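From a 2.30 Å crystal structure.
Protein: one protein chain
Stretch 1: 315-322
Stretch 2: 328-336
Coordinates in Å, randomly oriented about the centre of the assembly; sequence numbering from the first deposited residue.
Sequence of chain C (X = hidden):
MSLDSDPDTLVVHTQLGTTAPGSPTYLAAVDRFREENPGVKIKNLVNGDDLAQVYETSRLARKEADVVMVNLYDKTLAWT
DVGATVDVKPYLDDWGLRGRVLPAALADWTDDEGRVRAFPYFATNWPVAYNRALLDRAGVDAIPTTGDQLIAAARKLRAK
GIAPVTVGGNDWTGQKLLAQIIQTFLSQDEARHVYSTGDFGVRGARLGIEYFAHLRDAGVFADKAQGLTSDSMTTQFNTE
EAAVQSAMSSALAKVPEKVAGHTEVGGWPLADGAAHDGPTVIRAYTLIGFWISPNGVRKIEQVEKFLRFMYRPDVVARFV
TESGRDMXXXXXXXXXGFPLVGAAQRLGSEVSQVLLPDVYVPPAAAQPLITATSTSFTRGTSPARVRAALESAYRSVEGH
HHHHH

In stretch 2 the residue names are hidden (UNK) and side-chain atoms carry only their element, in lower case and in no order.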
ATOM      1  N   VAL C 315     -36.418 -18.607  -3.032  1.00 32.67           N
ATOM      2  CA  VAL C 315     -37.364 -19.379  -3.827  1.00 31.76           C
ATOM      3  C   VAL C 315     -37.730 -20.644  -3.061  1.00 31.46           C
ATOM      4  O   VAL C 315     -38.880 -21.065  -3.043  1.00 29.93           O
ATOM      5  CB  VAL C 315     -36.757 -19.766  -5.191  1.00 33.34           C
ATOM      6  CG1 VAL C 315     -37.765 -20.551  -5.991  1.00 31.07           C
ATOM      7  CG2 VAL C 315     -36.338 -18.513  -5.952  1.00 32.48           C
ATOM      8  N   VAL C 316     -36.729 -21.244  -2.430  1.00 31.06           N
ATOM      9  CA  VAL C 316     -36.934 -22.445  -1.646  1.00 31.26           C
ATOM     10  C   VAL C 316     -37.890 -22.151  -0.490  1.00 32.45           C
ATOM     11  O   VAL C 316     -38.839 -22.896  -0.258  1.00 33.67           O
ATOM     12  CB  VAL C 316     -35.598 -22.949  -1.091  1.00 29.85           C
ATOM     13  CG1 VAL C 316     -35.828 -24.093  -0.141  1.00 28.30           C
ATOM     14  CG2 VAL C 316     -34.699 -23.369  -2.246  1.00 29.24           C
ATOM     15  N   ALA C 317     -37.637 -21.049   0.214  1.00 33.03           N
ATOM     16  CA  ALA C 317     -38.454 -20.629   1.352  1.00 32.08           C
ATOM     17  C   ALA C 317     -39.926 -20.409   0.986  1.00 32.76           C
ATOM     18  O   ALA C 317     -40.804 -20.592   1.818  1.00 34.29           O
ATOM     19  CB  ALA C 317     -37.864 -19.357   1.970  1.00 31.10           C
ATOM     20  N   ARG C 318     -40.203 -20.003  -0.247  1.00 34.09           N
ATOM     21  CA  ARG C 318     -41.592 -19.811  -0.661  1.00 34.87           C
ATOM     22  C   ARG C 318     -42.298 -21.166  -0.722  1.00 33.54           C
ATOM     23  O   ARG C 318     -43.446 -21.298  -0.288  1.00 33.20           O
ATOM     24  CB  ARG C 318     -41.682 -19.126  -2.032  1.00 38.27           C
ATOM     25  CG  ARG C 318     -41.379 -17.632  -2.016  1.00 42.56           C
ATOM     26  CD  ARG C 318     -41.802 -16.961  -3.324  1.00 49.22           C
ATOM     27  NE  ARG C 318     -42.345 -15.618  -3.110  1.00 54.91           N
ATOM     28  CZ  ARG C 318     -41.622 -14.537  -2.814  1.00 57.27           C
ATOM     29  NH1 ARG C 318     -40.298 -14.616  -2.697  1.00 57.07           N
ATOM     30  NH2 ARG C 318     -42.230 -13.369  -2.627  1.00 57.45           N
ATOM     31  N   PHE C 319     -41.618 -22.172  -1.269  1.00 30.14           N
ATOM     32  CA  PHE C 319     -42.210 -23.499  -1.348  1.00 29.23           C
ATOM     33  C   PHE C 319     -42.553 -23.971   0.053  1.00 27.43           C
ATOM     34  O   PHE C 319     -43.624 -24.523   0.284  1.00 27.12           O
ATOM     35  CB  PHE C 319     -41.257 -24.487  -2.030  1.00 28.31           C
ATOM     36  CG  PHE C 319     -41.339 -24.448  -3.524  1.00 28.60           C
ATOM     37  CD1 PHE C 319     -42.431 -25.014  -4.184  1.00 25.15           C
ATOM     38  CD2 PHE C 319     -40.373 -23.775  -4.272  1.00 26.43           C
ATOM     39  CE1 PHE C 319     -42.560 -24.909  -5.560  1.00 25.00           C
ATOM     40  CE2 PHE C 319     -40.493 -23.663  -5.651  1.00 26.01           C
ATOM     41  CZ  PHE C 319     -41.588 -24.227  -6.300  1.00 25.40           C
ATOM     42  N   VAL C 320     -41.641 -23.723   0.982  1.00 27.14           N
ATOM     43  CA  VAL C 320     -41.819 -24.096   2.382  1.00 28.28           C
ATOM     44  C   VAL C 320     -42.940 -23.299   3.063  1.00 29.21           C
ATOM     45  O   VAL C 320     -43.878 -23.869   3.604  1.00 29.47           O
ATOM     46  CB  VAL C 320     -40.518 -23.855   3.165  1.00 26.88           C
ATOM     47  CG1 VAL C 320     -40.744 -24.101   4.649  1.00 29.04           C
ATOM     48  CG2 VAL C 320     -39.419 -24.762   2.632  1.00 26.97           C
ATOM     49  N   THR C 321     -42.825 -21.976   3.003  1.00 28.79           N
ATOM     50  CA  THR C 321     -43.764 -21.047   3.625  1.00 29.58           C
ATOM     51  C   THR C 321     -45.139 -20.925   2.987  1.00 29.48           C
ATOM     52  O   THR C 321     -46.150 -21.013   3.674  1.00 27.90           O
ATOM     53  CB  THR C 321     -43.139 -19.631   3.699  1.00 29.93           C
ATOM     54  OG1 THR C 321     -42.035 -19.645   4.617  1.00 32.33           O
ATOM     55  CG2 THR C 321     -44.156 -18.612   4.164  1.00 34.04           C
ATOM     56  N   GLU C 322     -45.171 -20.710   1.677  1.00 28.64           N
ATOM     57  CA  GLU C 322     -46.425 -20.542   0.955  1.00 30.88           C
ATOM     58  C   GLU C 322     -47.122 -21.841   0.545  1.00 31.43           C
ATOM     59  O   GLU C 322     -48.349 -21.888   0.443  1.00 30.93           O
ATOM     60  CB  GLU C 322     -46.180 -19.666  -0.286  1.00 32.79           C
ATOM     61  CG  GLU C 322     -45.431 -18.374   0.034  1.00 36.75           C
ATOM     62  CD  GLU C 322     -45.240 -17.481  -1.175  1.00 39.91           C
ATOM     63  OE1 GLU C 322     -44.525 -16.460  -1.058  1.00 41.82           O
ATOM     64  OE2 GLU C 322     -45.805 -17.793  -2.242  1.00 42.74           O
ATOM     65  N   UNK C 328     -35.789 -31.068  -0.092  1.00 33.15           N
ATOM     66  CA  UNK C 328     -34.594 -31.901  -0.078  1.00 33.18           C
ATOM     67  C   UNK C 328     -33.348 -31.030   0.047  1.00 34.05           C
ATOM     68  O   UNK C 328     -32.238 -31.548   0.059  1.00 36.06           O
ATOM     69  c   UNK C 328     -34.515 -32.730  -1.342  1.00 30.28           C
ATOM     70  N   UNK C 329     -33.530 -29.710   0.132  1.00 34.58           N
ATOM     71  CA  UNK C 329     -32.402 -28.787   0.260  1.00 35.07           C
ATOM     72  C   UNK C 329     -32.394 -28.117   1.632  1.00 37.44           C
ATOM     73  O   UNK C 329     -33.421 -28.062   2.314  1.00 38.89           O
ATOM     74  c   UNK C 329     -32.767 -28.158  -2.255  1.00 33.85           C
ATOM     75  c   UNK C 329     -32.477 -27.703  -0.822  1.00 34.76           C
ATOM     76  c   UNK C 329     -32.852 -26.943  -3.170  1.00 32.68           C
ATOM     77  c   UNK C 329     -31.680 -29.104  -2.723  1.00 31.66           C
ATOM     78  N   UNK C 330     -31.236 -27.596   2.030  1.00 38.71           N
ATOM     79  CA  UNK C 330     -31.104 -26.911   3.315  1.00 38.76           C
ATOM     80  C   UNK C 330     -31.861 -25.589   3.286  1.00 37.94           C
ATOM     81  O   UNK C 330     -31.736 -24.825   2.327  1.00 36.91           O
ATOM     82  c   UNK C 330     -25.686 -29.258   4.576  1.00 49.28           C
ATOM     83  c   UNK C 330     -29.640 -26.595   3.613  1.00 40.99           C
ATOM     84  c   UNK C 330     -28.652 -27.615   3.110  1.00 44.32           C
ATOM     85  n   UNK C 330     -24.423 -29.350   4.183  1.00 50.46           N
ATOM     86  n   UNK C 330     -26.110 -29.949   5.628  1.00 48.21           N
ATOM     87  c   UNK C 330     -27.929 -28.296   4.245  1.00 45.41           C
ATOM     88  n   UNK C 330     -26.523 -28.475   3.911  1.00 47.36           N
ATOM     89  N   UNK C 331     -32.640 -25.335   4.339  1.00 37.04           N
ATOM     90  CA  UNK C 331     -33.411 -24.099   4.495  1.00 36.50           C
ATOM     91  C   UNK C 331     -33.443 -23.752   5.979  1.00 39.01           C
ATOM     92  O   UNK C 331     -33.084 -24.572   6.832  1.00 39.13           O
ATOM     93  c   UNK C 331     -34.899 -24.228   4.110  1.00 33.62           C
ATOM     94  o   UNK C 331     -35.093 -25.328   3.227  1.00 40.37           O
ATOM     95  c   UNK C 331     -35.375 -22.960   3.442  1.00 34.03           C
ATOM     96  N   UNK C 332     -33.895 -22.538   6.272  1.00 38.69           N
ATOM     97  CA  UNK C 332     -34.034 -22.064   7.640  1.00 39.58           C
ATOM     98  C   UNK C 332     -35.523 -21.772   7.789  1.00 38.27           C
ATOM     99  O   UNK C 332     -36.021 -21.542   8.892  1.00 38.00           O
ATOM    100  c   UNK C 332     -31.716 -21.072   8.021  1.00 46.10           C
ATOM    101  o   UNK C 332     -30.906 -20.140   7.810  1.00 49.48           O
ATOM    102  c   UNK C 332     -33.207 -20.789   7.861  1.00 42.40           C
ATOM    103  o   UNK C 332     -31.348 -22.219   8.371  1.00 47.01           O
ATOM    104  N   UNK C 333     -36.221 -21.808   6.654  1.00 35.39           N
ATOM    105  CA  UNK C 333     -37.655 -21.562   6.597  1.00 32.49           C
ATOM    106  C   UNK C 333     -38.420 -22.709   7.245  1.00 32.76           C
ATOM    107  O   UNK C 333     -37.949 -23.849   7.277  1.00 31.35           O
ATOM    108  c   UNK C 333     -38.101 -21.401   5.147  1.00 31.14           C
ATOM    109  N   UNK C 334     -39.607 -22.392   7.744  1.00 30.86           N
ATOM    110  CA  UNK C 334     -40.457 -23.366   8.395  1.00 31.09           C
ATOM    111  C   UNK C 334     -41.890 -23.136   7.957  1.00 31.48           C
ATOM    112  O   UNK C 334     -42.340 -21.996   7.869  1.00 32.83           O
ATOM    113  c   UNK C 334     -40.379 -23.230   9.922  1.00 32.96           C
ATOM    114  c   UNK C 334     -38.953 -23.510  10.399  1.00 28.19           C
ATOM    115  c   UNK C 334     -41.374 -24.187  10.579  1.00 32.53           C
ATOM    116  N   UNK C 335     -42.605 -24.215   7.673  1.00 30.98           N
ATOM    117  CA  UNK C 335     -43.990 -24.102   7.243  1.00 34.74           C
ATOM    118  C   UNK C 335     -44.882 -23.656   8.405  1.00 36.17           C
ATOM    119  O   UNK C 335     -45.651 -24.435   8.962  1.00 37.04           O
ATOM    120  o   UNK C 335     -43.815 -25.760   5.466  1.00 34.27           O
ATOM    121  c   UNK C 335     -44.481 -25.443   6.677  1.00 36.09           C
ATOM    122  N   UNK C 336     -44.755 -22.384   8.759  1.00 37.55           N
ATOM    123  CA  UNK C 336     -45.516 -21.763   9.836  1.00 37.61           C
ATOM    124  C   UNK C 336     -47.029 -21.704   9.601  1.00 37.16           C
ATOM    125  O   UNK C 336     -47.808 -21.954  10.519  1.00 38.59           O
ATOM    126  o   UNK C 336     -43.823 -20.398  10.905  1.00 37.83           O
ATOM    127  c   UNK C 336     -46.038 -19.471  10.738  1.00 41.62           C
ATOM    128  c   UNK C 336     -44.989 -20.335  10.079  1.00 36.86           C
TER

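Position 328 carries one side-chain carbon, the CB, and nothing beyond it; the CB lies 8.8 Å from CG1 of Val316, its nearest approach, so it makes no contact. A lone methyl identifies Ala328.

At position 329 there are four carbons forking at the second. The CB points toward the helix of residues 315-322, and one terminal carbon lies 4.1 Å from CG2 of Val316, an apolar contact. The fork at the second carbon gives Leu329, and the touching atom is its CD1.

Position 330 has a chain of three carbons, a nitrogen, and then a carbon bearing two further nitrogens. Its CB points away from the helix and is still 7.7 Å from CG1 of Val316, the nearest approach of the side chain. The guanidinium group makes it Arg330.

Position 331 shows a CB carrying one oxygen and one carbon, the branching of threonine. The oxygen is 3.7 Å from CG1 of Val316, a van der Waals contact with a methyl. In Thr331, OG1 also donates a weak hydrogen bond to the backbone O of Leu329, at 3.3 Å, so the hydroxyl can lie against valine carbons while retaining a polar partner.

Position 332 has two carbons, the second carrying two oxygens. This carboxylate, on a CB directed away from the helix, makes no contact with it and belongs to Asp332.

At position 333 the single CB points toward the helix and lies 3.8 Å from CB of Ala317 and also 3.8 Å from CG1 of Val320. One carbon means Ala333; its CA is 5.4 Å from that of Ala317.

Position 334 has a CB bearing two carbons. The CB points away, and the backbone makes the contact: the backbone C is 3.6 Å from CG1 of Val320. The branching gives Val334.

Position 335 has one carbon followed by one oxygen, and that oxygen lies 2.7 Å from the backbone O of Val320: Ser335, whose OG donates a hydrogen bond there. The CA atoms of Ser335 and Thr321 are 4.7 Å apart.

Position 336 again has a CB carrying one oxygen and one carbon. The CB is 6.2 Å from CG2 of Thr321, the nearest approach of this side chain, so there is no side-chain contact; the branching gives Thr336.

The contact buries 363 Å² and is largely apolar. Val316 and Val320, one helical turn apart and both with chi1 in t, direct their CB atoms toward the irregular segment. Val316 meets Leu329 and Thr331, while Val320 packs against Ala333 and the backbone of Val334. The Ser335 hydroxyl adds the only hydrogen bond between the stretches.

Stretch 2, residues 328-336: ALRTDAVST
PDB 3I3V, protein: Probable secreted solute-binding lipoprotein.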